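Local coordinates for protein peptidase M3B, oligoendopeptidase F (Enterococcus faecium, PDB 2QR4) that probably hydrolyses peptide bonds in oligopeptides as a metal-dependent endopeptidase of the M3 family, at residues L364-H376 against L395-T408. Residues are numbered along the deposited sequence; the frame is centred on the assembly and turned at random.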
ATOM      1  N   LEU A 364      22.300 -12.473 -35.040  1.00 41.53           N
ATOM      2  CA  LEU A 364      21.549 -12.731 -36.263  1.00 41.10           C
ATOM      3  C   LEU A 364      20.049 -12.771 -35.960  1.00 45.53           C
ATOM      4  O   LEU A 364      19.239 -12.171 -36.682  1.00 34.34           O
ATOM      5  CB  LEU A 364      22.016 -14.045 -36.898  1.00 40.25           C
ATOM      6  CG  LEU A 364      21.356 -14.503 -38.199  1.00 36.48           C
ATOM      7  CD1 LEU A 364      21.441 -13.413 -39.246  1.00 46.35           C
ATOM      8  CD2 LEU A 364      22.000 -15.787 -38.704  1.00 40.78           C
ATOM      9  N   PHE A 365      19.690 -13.473 -34.885  1.00 33.65           N
ATOM     10  CA  PHE A 365      18.308 -13.508 -34.404  1.00 35.61           C
ATOM     11  C   PHE A 365      17.773 -12.124 -34.025  1.00 39.42           C
ATOM     12  O   PHE A 365      16.608 -11.803 -34.285  1.00 31.06           O
ATOM     13  CB  PHE A 365      18.182 -14.471 -33.223  1.00 32.67           C
ATOM     14  CG  PHE A 365      18.087 -15.906 -33.639  1.00 43.01           C
ATOM     15  CD1 PHE A 365      19.225 -16.686 -33.753  1.00 38.33           C
ATOM     16  CD2 PHE A 365      16.854 -16.469 -33.955  1.00 40.35           C
ATOM     17  CE1 PHE A 365      19.132 -18.008 -34.147  1.00 37.93           C
ATOM     18  CE2 PHE A 365      16.760 -17.782 -34.357  1.00 21.56           C
ATOM     19  CZ  PHE A 365      17.900 -18.553 -34.452  1.00 33.31           C
ATOM     20  N   THR A 366      18.641 -11.319 -33.413  1.00 33.93           N
ATOM     21  CA  THR A 366      18.318  -9.960 -33.031  1.00 29.07           C
ATOM     22  C   THR A 366      18.027  -9.130 -34.267  1.00 38.05           C
ATOM     23  O   THR A 366      17.035  -8.400 -34.317  1.00 41.69           O
ATOM     24  CB  THR A 366      19.491  -9.322 -32.277  1.00 36.19           C
ATOM     25  OG1 THR A 366      19.852 -10.164 -31.176  1.00 44.91           O
ATOM     26  CG2 THR A 366      19.129  -7.930 -31.763  1.00 29.50           C
ATOM     27  N   LEU A 367      18.900  -9.245 -35.263  1.00 36.42           N
ATOM     28  CA  LEU A 367      18.753  -8.498 -36.500  1.00 37.31           C
ATOM     29  C   LEU A 367      17.401  -8.803 -37.149  1.00 44.32           C
ATOM     30  O   LEU A 367      16.646  -7.902 -37.531  1.00 37.90           O
ATOM     31  CB  LEU A 367      19.881  -8.855 -37.460  1.00 31.43           C
ATOM     32  CG  LEU A 367      19.827  -8.094 -38.782  1.00 36.36           C
ATOM     33  CD1 LEU A 367      19.983  -6.584 -38.538  1.00 22.13           C
ATOM     34  CD2 LEU A 367      20.876  -8.620 -39.757  1.00 36.37           C
ATOM     35  N   VAL A 368      17.102 -10.089 -37.251  1.00 41.66           N
ATOM     36  CA  VAL A 368      15.859 -10.553 -37.840  1.00 47.05           C
ATOM     37  C   VAL A 368      14.639 -10.165 -36.994  1.00 49.38           C
ATOM     38  O   VAL A 368      13.586  -9.801 -37.534  1.00 42.93           O
ATOM     39  CB  VAL A 368      15.933 -12.070 -38.084  1.00 43.54           C
ATOM     40  CG1 VAL A 368      14.635 -12.754 -37.709  1.00 37.59           C
ATOM     41  CG2 VAL A 368      16.331 -12.333 -39.527  1.00 42.58           C
ATOM     42  N   HIS A 369      14.807 -10.222 -35.675  1.00 42.23           N
ATOM     43  CA  HIS A 369      13.801  -9.765 -34.713  1.00 48.35           C
ATOM     44  C   HIS A 369      13.473  -8.274 -34.890  1.00 48.89           C
ATOM     45  O   HIS A 369      12.310  -7.875 -34.835  1.00 45.23           O
ATOM     46  CB  HIS A 369      14.306 -10.044 -33.287  1.00 55.55           C
ATOM     47  CG  HIS A 369      13.296  -9.796 -32.206  1.00 59.61           C
ATOM     48  ND1 HIS A 369      13.197  -8.592 -31.540  1.00 60.94           N
ATOM     49  CD2 HIS A 369      12.365 -10.610 -31.653  1.00 61.23           C
ATOM     50  CE1 HIS A 369      12.237  -8.669 -30.636  1.00 59.23           C
ATOM     51  NE2 HIS A 369      11.716  -9.881 -30.684  1.00 63.51           N
ATOM     52  N   GLU A 370      14.498  -7.458 -35.118  1.00 48.17           N
ATOM     53  CA  GLU A 370      14.306  -6.016 -35.267  1.00 52.79           C
ATOM     54  C   GLU A 370      13.699  -5.611 -36.602  1.00 53.00           C
ATOM     55  O   GLU A 370      12.862  -4.710 -36.661  1.00 50.58           O
ATOM     56  CB  GLU A 370      15.613  -5.262 -35.033  1.00 55.12           C
ATOM     57  CG  GLU A 370      15.822  -4.855 -33.587  1.00 61.41           C
ATOM     58  CD  GLU A 370      17.282  -4.626 -33.259  1.00 69.27           C
ATOM     59  OE1 GLU A 370      18.088  -5.561 -33.460  1.00 71.11           O
ATOM     60  OE2 GLU A 370      17.624  -3.516 -32.796  1.00 73.92           O
HETATM   61  N   MSE A 371      14.125  -6.270 -37.672  1.00 57.89           N
HETATM   62  CA  MSE A 371      13.533  -6.035 -38.983  1.00 69.08           C
HETATM   63  C   MSE A 371      12.025  -6.211 -38.903  1.00 52.02           C
HETATM   64  O   MSE A 371      11.269  -5.452 -39.500  1.00 46.17           O
HETATM   65  CB  MSE A 371      14.114  -6.995 -40.018  1.00 76.97           C
HETATM   66  CG  MSE A 371      15.631  -6.994 -40.070  1.00 96.77           C
HETATM   67 SE   MSE A 371      16.360  -8.211 -41.409  1.00106.46          SE
HETATM   68  CE  MSE A 371      16.015  -7.131 -43.009  1.00108.94           C
ATOM     69  N   GLY A 372      11.598  -7.218 -38.150  1.00 53.95           N
ATOM     70  CA  GLY A 372      10.182  -7.504 -37.975  1.00 43.45           C
ATOM     71  C   GLY A 372       9.427  -6.361 -37.334  1.00 40.35           C
ATOM     72  O   GLY A 372       8.363  -5.976 -37.812  1.00 46.41           O
ATOM     73  N   HIS A 373       9.973  -5.827 -36.246  1.00 40.85           N
ATOM     74  CA  HIS A 373       9.370  -4.688 -35.564  1.00 46.29           C
ATOM     75  C   HIS A 373       9.432  -3.464 -36.473  1.00 46.55           C
ATOM     76  O   HIS A 373       8.524  -2.624 -36.479  1.00 40.10           O
ATOM     77  CB  HIS A 373      10.086  -4.417 -34.234  1.00 54.85           C
ATOM     78  CG  HIS A 373      10.363  -2.967 -33.976  1.00 61.89           C
ATOM     79  ND1 HIS A 373      11.554  -2.364 -34.323  1.00 64.53           N
ATOM     80  CD2 HIS A 373       9.602  -1.999 -33.411  1.00 63.45           C
ATOM     81  CE1 HIS A 373      11.516  -1.088 -33.983  1.00 64.60           C
ATOM     82  NE2 HIS A 373      10.342  -0.841 -33.428  1.00 67.23           N
ATOM     83  N   SER A 374      10.507  -3.389 -37.253  1.00 40.19           N
ATOM     84  CA  SER A 374      10.738  -2.271 -38.155  1.00 29.69           C
ATOM     85  C   SER A 374       9.712  -2.228 -39.288  1.00 31.54           C
ATOM     86  O   SER A 374       9.252  -1.150 -39.673  1.00 14.65           O
ATOM     87  CB  SER A 374      12.160  -2.330 -38.708  1.00 25.71           C
ATOM     88  OG  SER A 374      12.416  -1.238 -39.564  1.00 34.27           O
ATOM     89  N   VAL A 375       9.345  -3.397 -39.812  1.00 35.17           N
ATOM     90  CA  VAL A 375       8.335  -3.467 -40.872  1.00 45.67           C
ATOM     91  C   VAL A 375       6.926  -3.242 -40.323  1.00 48.01           C
ATOM     92  O   VAL A 375       6.085  -2.628 -40.979  1.00 47.61           O
ATOM     93  CB  VAL A 375       8.391  -4.798 -41.650  1.00 48.27           C
ATOM     94  CG1 VAL A 375       7.108  -5.009 -42.437  1.00 49.12           C
ATOM     95  CG2 VAL A 375       9.604  -4.824 -42.579  1.00 40.90           C
ATOM     96  N   HIS A 376       6.676  -3.730 -39.113  1.00 43.47           N
ATOM     97  CA  HIS A 376       5.410  -3.474 -38.437  1.00 46.87           C
ATOM     98  C   HIS A 376       5.246  -1.991 -38.095  1.00 42.71           C
ATOM     99  O   HIS A 376       4.140  -1.457 -38.173  1.00 42.19           O
ATOM    100  CB  HIS A 376       5.298  -4.328 -37.170  1.00 55.93           C
ATOM    101  CG  HIS A 376       3.973  -4.222 -36.478  1.00 60.86           C
ATOM    102  ND1 HIS A 376       3.703  -3.259 -35.528  1.00 61.13           N
ATOM    103  CD2 HIS A 376       2.847  -4.967 -36.589  1.00 60.42           C
ATOM    104  CE1 HIS A 376       2.467  -3.412 -35.089  1.00 62.89           C
ATOM    105  NE2 HIS A 376       1.925  -4.441 -35.718  1.00 63.25           N
ATOM    106  N   LEU A 395       0.825  -7.270 -30.229  1.00 48.78           N
ATOM    107  CA  LEU A 395       0.539  -7.380 -31.648  1.00 53.13           C
ATOM    108  C   LEU A 395       1.798  -7.089 -32.459  1.00 53.76           C
ATOM    109  O   LEU A 395       2.011  -7.669 -33.524  1.00 55.67           O
ATOM    110  CB  LEU A 395      -0.583  -6.408 -32.017  1.00 50.87           C
ATOM    111  CG  LEU A 395      -1.709  -6.867 -32.939  1.00 48.78           C
ATOM    112  CD1 LEU A 395      -1.842  -8.391 -32.987  1.00 48.23           C
ATOM    113  CD2 LEU A 395      -3.003  -6.217 -32.495  1.00 41.93           C
ATOM    114  N   ALA A 396       2.641  -6.200 -31.939  1.00 52.45           N
ATOM    115  CA  ALA A 396       3.899  -5.856 -32.596  1.00 52.97           C
ATOM    116  C   ALA A 396       4.976  -6.903 -32.317  1.00 53.37           C
ATOM    117  O   ALA A 396       5.893  -7.093 -33.123  1.00 47.53           O
ATOM    118  CB  ALA A 396       4.370  -4.474 -32.160  1.00 51.96           C
ATOM    119  N   GLU A 397       4.855  -7.575 -31.174  1.00 45.52           N
ATOM    120  CA  GLU A 397       5.790  -8.621 -30.780  1.00 50.82           C
ATOM    121  C   GLU A 397       5.670  -9.840 -31.686  1.00 51.86           C
ATOM    122  O   GLU A 397       6.633 -10.577 -31.889  1.00 50.28           O
ATOM    123  CB  GLU A 397       5.527  -9.037 -29.333  1.00 62.27           C
ATOM    124  CG  GLU A 397       6.729  -9.644 -28.640  1.00 72.17           C
ATOM    125  CD  GLU A 397       7.891  -8.673 -28.542  1.00 77.67           C
ATOM    126  OE1 GLU A 397       7.691  -7.469 -28.809  1.00 79.12           O
ATOM    127  OE2 GLU A 397       9.006  -9.112 -28.197  1.00 81.30           O
ATOM    128  N   ILE A 398       4.476 -10.047 -32.224  1.00 53.83           N
ATOM    129  CA  ILE A 398       4.216 -11.151 -33.135  1.00 51.96           C
ATOM    130  C   ILE A 398       5.029 -11.020 -34.413  1.00 44.17           C
ATOM    131  O   ILE A 398       5.557 -12.012 -34.914  1.00 49.41           O
ATOM    132  CB  ILE A 398       2.722 -11.242 -33.494  1.00 54.12           C
ATOM    133  CG1 ILE A 398       1.949 -11.903 -32.358  1.00 56.54           C
ATOM    134  CG2 ILE A 398       2.523 -12.036 -34.768  1.00 40.90           C
ATOM    135  CD1 ILE A 398       0.467 -11.634 -32.410  1.00 56.97           C
ATOM    136  N   ALA A 399       5.139  -9.802 -34.934  1.00 44.00           N
ATOM    137  CA  ALA A 399       5.841  -9.575 -36.200  1.00 54.29           C
ATOM    138  C   ALA A 399       7.329  -9.846 -36.048  1.00 52.72           C
ATOM    139  O   ALA A 399       8.023 -10.123 -37.021  1.00 60.17           O
ATOM    140  CB  ALA A 399       5.610  -8.163 -36.701  1.00 50.16           C
ATOM    141  N   SER A 400       7.797  -9.767 -34.811  1.00 48.70           N
ATOM    142  CA  SER A 400       9.184 -10.001 -34.476  1.00 55.78           C
ATOM    143  C   SER A 400       9.450 -11.485 -34.291  1.00 44.97           C
ATOM    144  O   SER A 400      10.373 -12.041 -34.889  1.00 49.06           O
ATOM    145  CB  SER A 400       9.534  -9.251 -33.187  1.00 60.79           C
ATOM    146  OG  SER A 400       9.699  -7.867 -33.452  1.00 71.39           O
ATOM    147  N   THR A 401       8.638 -12.116 -33.452  1.00 40.10           N
ATOM    148  CA  THR A 401       8.771 -13.539 -33.157  1.00 40.33           C
ATOM    149  C   THR A 401       8.552 -14.371 -34.418  1.00 46.21           C
ATOM    150  O   THR A 401       9.226 -15.373 -34.620  1.00 49.26           O
ATOM    151  CB  THR A 401       7.779 -13.951 -32.063  1.00 47.23           C
ATOM    152  OG1 THR A 401       7.859 -13.010 -30.990  1.00 59.24           O
ATOM    153  CG2 THR A 401       8.070 -15.356 -31.520  1.00 34.04           C
ATOM    154  N   THR A 402       7.627 -13.943 -35.275  1.00 37.12           N
ATOM    155  CA  THR A 402       7.339 -14.677 -36.492  1.00 38.45           C
ATOM    156  C   THR A 402       8.603 -14.731 -37.326  1.00 46.08           C
ATOM    157  O   THR A 402       8.954 -15.782 -37.868  1.00 47.94           O
ATOM    158  CB  THR A 402       6.209 -14.014 -37.306  1.00 37.46           C
ATOM    159  OG1 THR A 402       5.042 -13.897 -36.493  1.00 44.85           O
ATOM    160  CG2 THR A 402       5.857 -14.839 -38.533  1.00 40.76           C
ATOM    161  N   ASN A 403       9.284 -13.593 -37.426  1.00 45.28           N
ATOM    162  CA  ASN A 403      10.538 -13.504 -38.173  1.00 41.79           C
ATOM    163  C   ASN A 403      11.621 -14.441 -37.619  1.00 43.80           C
ATOM    164  O   ASN A 403      12.285 -15.143 -38.371  1.00 47.51           O
ATOM    165  CB  ASN A 403      11.028 -12.054 -38.209  1.00 45.17           C
ATOM    166  CG  ASN A 403      10.319 -11.222 -39.278  1.00 53.34           C
ATOM    167  OD1 ASN A 403       9.435 -11.708 -39.979  1.00 54.73           O
ATOM    168  ND2 ASN A 403      10.721  -9.967 -39.412  1.00 52.86           N
ATOM    169  N   GLU A 404      11.774 -14.460 -36.299  1.00 40.44           N
ATOM    170  CA  GLU A 404      12.700 -15.369 -35.637  1.00 54.26           C
ATOM    171  C   GLU A 404      12.354 -16.824 -35.962  1.00 51.40           C
ATOM    172  O   GLU A 404      13.239 -17.651 -36.252  1.00 48.09           O
ATOM    173  CB  GLU A 404      12.668 -15.151 -34.123  1.00 45.91           C
ATOM    174  CG  GLU A 404      13.684 -14.138 -33.596  1.00 69.02           C
ATOM    175  CD  GLU A 404      13.825 -14.191 -32.066  1.00 76.61           C
ATOM    176  OE1 GLU A 404      12.789 -14.308 -31.371  1.00 83.64           O
ATOM    177  OE2 GLU A 404      14.970 -14.117 -31.558  1.00 75.74           O
ATOM    178  N   ASN A 405      11.061 -17.128 -35.919  1.00 42.40           N
ATOM    179  CA  ASN A 405      10.571 -18.453 -36.296  1.00 43.75           C
ATOM    180  C   ASN A 405      11.005 -18.832 -37.696  1.00 43.75           C
ATOM    181  O   ASN A 405      11.421 -19.966 -37.940  1.00 42.85           O
ATOM    182  CB  ASN A 405       9.046 -18.534 -36.166  1.00 35.99           C
ATOM    183  CG  ASN A 405       8.598 -18.673 -34.710  1.00 46.85           C
ATOM    184  OD1 ASN A 405       9.371 -19.108 -33.862  1.00 54.73           O
ATOM    185  ND2 ASN A 405       7.354 -18.296 -34.421  1.00 45.65           N
ATOM    186  N   ILE A 406      10.929 -17.866 -38.607  1.00 38.67           N
ATOM    187  CA  ILE A 406      11.254 -18.111 -39.994  1.00 37.46           C
ATOM    188  C   ILE A 406      12.758 -18.294 -40.172  1.00 42.21           C
ATOM    189  O   ILE A 406      13.192 -19.117 -40.975  1.00 48.76           O
ATOM    190  CB  ILE A 406      10.689 -17.001 -40.894  1.00 44.37           C
ATOM    191  CG1 ILE A 406       9.160 -17.095 -40.931  1.00 40.81           C
ATOM    192  CG2 ILE A 406      11.239 -17.107 -42.310  1.00 28.91           C
ATOM    193  CD1 ILE A 406       8.500 -15.956 -41.705  1.00 36.82           C
ATOM    194  N   LEU A 407      13.554 -17.562 -39.398  1.00 46.75           N
ATOM    195  CA  LEU A 407      15.013 -17.749 -39.434  1.00 47.21           C
ATOM    196  C   LEU A 407      15.444 -19.079 -38.811  1.00 44.67           C
ATOM    197  O   LEU A 407      16.338 -19.749 -39.328  1.00 43.43           O
ATOM    198  CB  LEU A 407      15.740 -16.604 -38.730  1.00 47.86           C
ATOM    199  CG  LEU A 407      17.186 -16.949 -38.365  1.00 40.69           C
ATOM    200  CD1 LEU A 407      18.093 -16.870 -39.594  1.00 37.76           C
ATOM    201  CD2 LEU A 407      17.692 -16.056 -37.255  1.00 38.34           C
ATOM    202  N   THR A 408      14.816 -19.456 -37.701  1.00 35.81           N
ATOM    203  CA  THR A 408      15.084 -20.764 -37.102  1.00 37.61           C
ATOM    204  C   THR A 408      14.835 -21.901 -38.087  1.00 40.66           C
ATOM    205  O   THR A 408      15.687 -22.764 -38.283  1.00 45.66           O
ATOM    206  CB  THR A 408      14.224 -21.016 -35.879  1.00 36.88           C
ATOM    207  OG1 THR A 408      14.537 -20.043 -34.874  1.00 41.58           O
ATOM    208  CG2 THR A 408      14.474 -22.427 -35.346  1.00 32.72           C
TER
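G372 and S400 mark the closest backbone pairing, CA atoms 4.4 Å apart, where the two helices run roughly antiparallel at 141° and their axes close to 7.2 Å. G372 has no side chain, which suits this tight approach: its CA lies 3.5 Å from A399 O in a CA-H...O contact. Beside it, S400 OG donates to H369 O at 3.0 Å, tilted somewhat from the carbonyl plane. The CB of the same serine sits over one face of the H369 imidazole, offset toward the rim. H369 lies across S400 because its CG is anti to the backbone N (chi1 -172°), and E397, bent at chi2, brings OE2 near the plane of the ring edge, 3.8 Å from H369 NE2. The extended E404 chain reaches between F365 and H369, its carboxylate steeply inclined to both rings, with OE1 3.7 Å from H369 CD2. N403 ND2 is hydrogen-bonded to Y316 OH and gives only a weak bond to V368 O. Toward the start of 364-376 the contact is mixed: L407 CD2 stands over the centre of the F365 ring, T408 OG1 meets its edge, and V368 CG1 packs against the N403 backbone. At the other end, A396 CA covers one face of the H376 ring. H369 to H373 spell the HExxH signature of zinc peptidases, and E397 is probably the downstream glutamate ligand, as in other M3 peptidases. S400 thus ties down the helix backbone through OG and helps position H369 through CB, but H373 is turned away, its NE2 9.5 Å from H369 NE2, so the probable zinc site is not assembled, consistent with no metal being modelled.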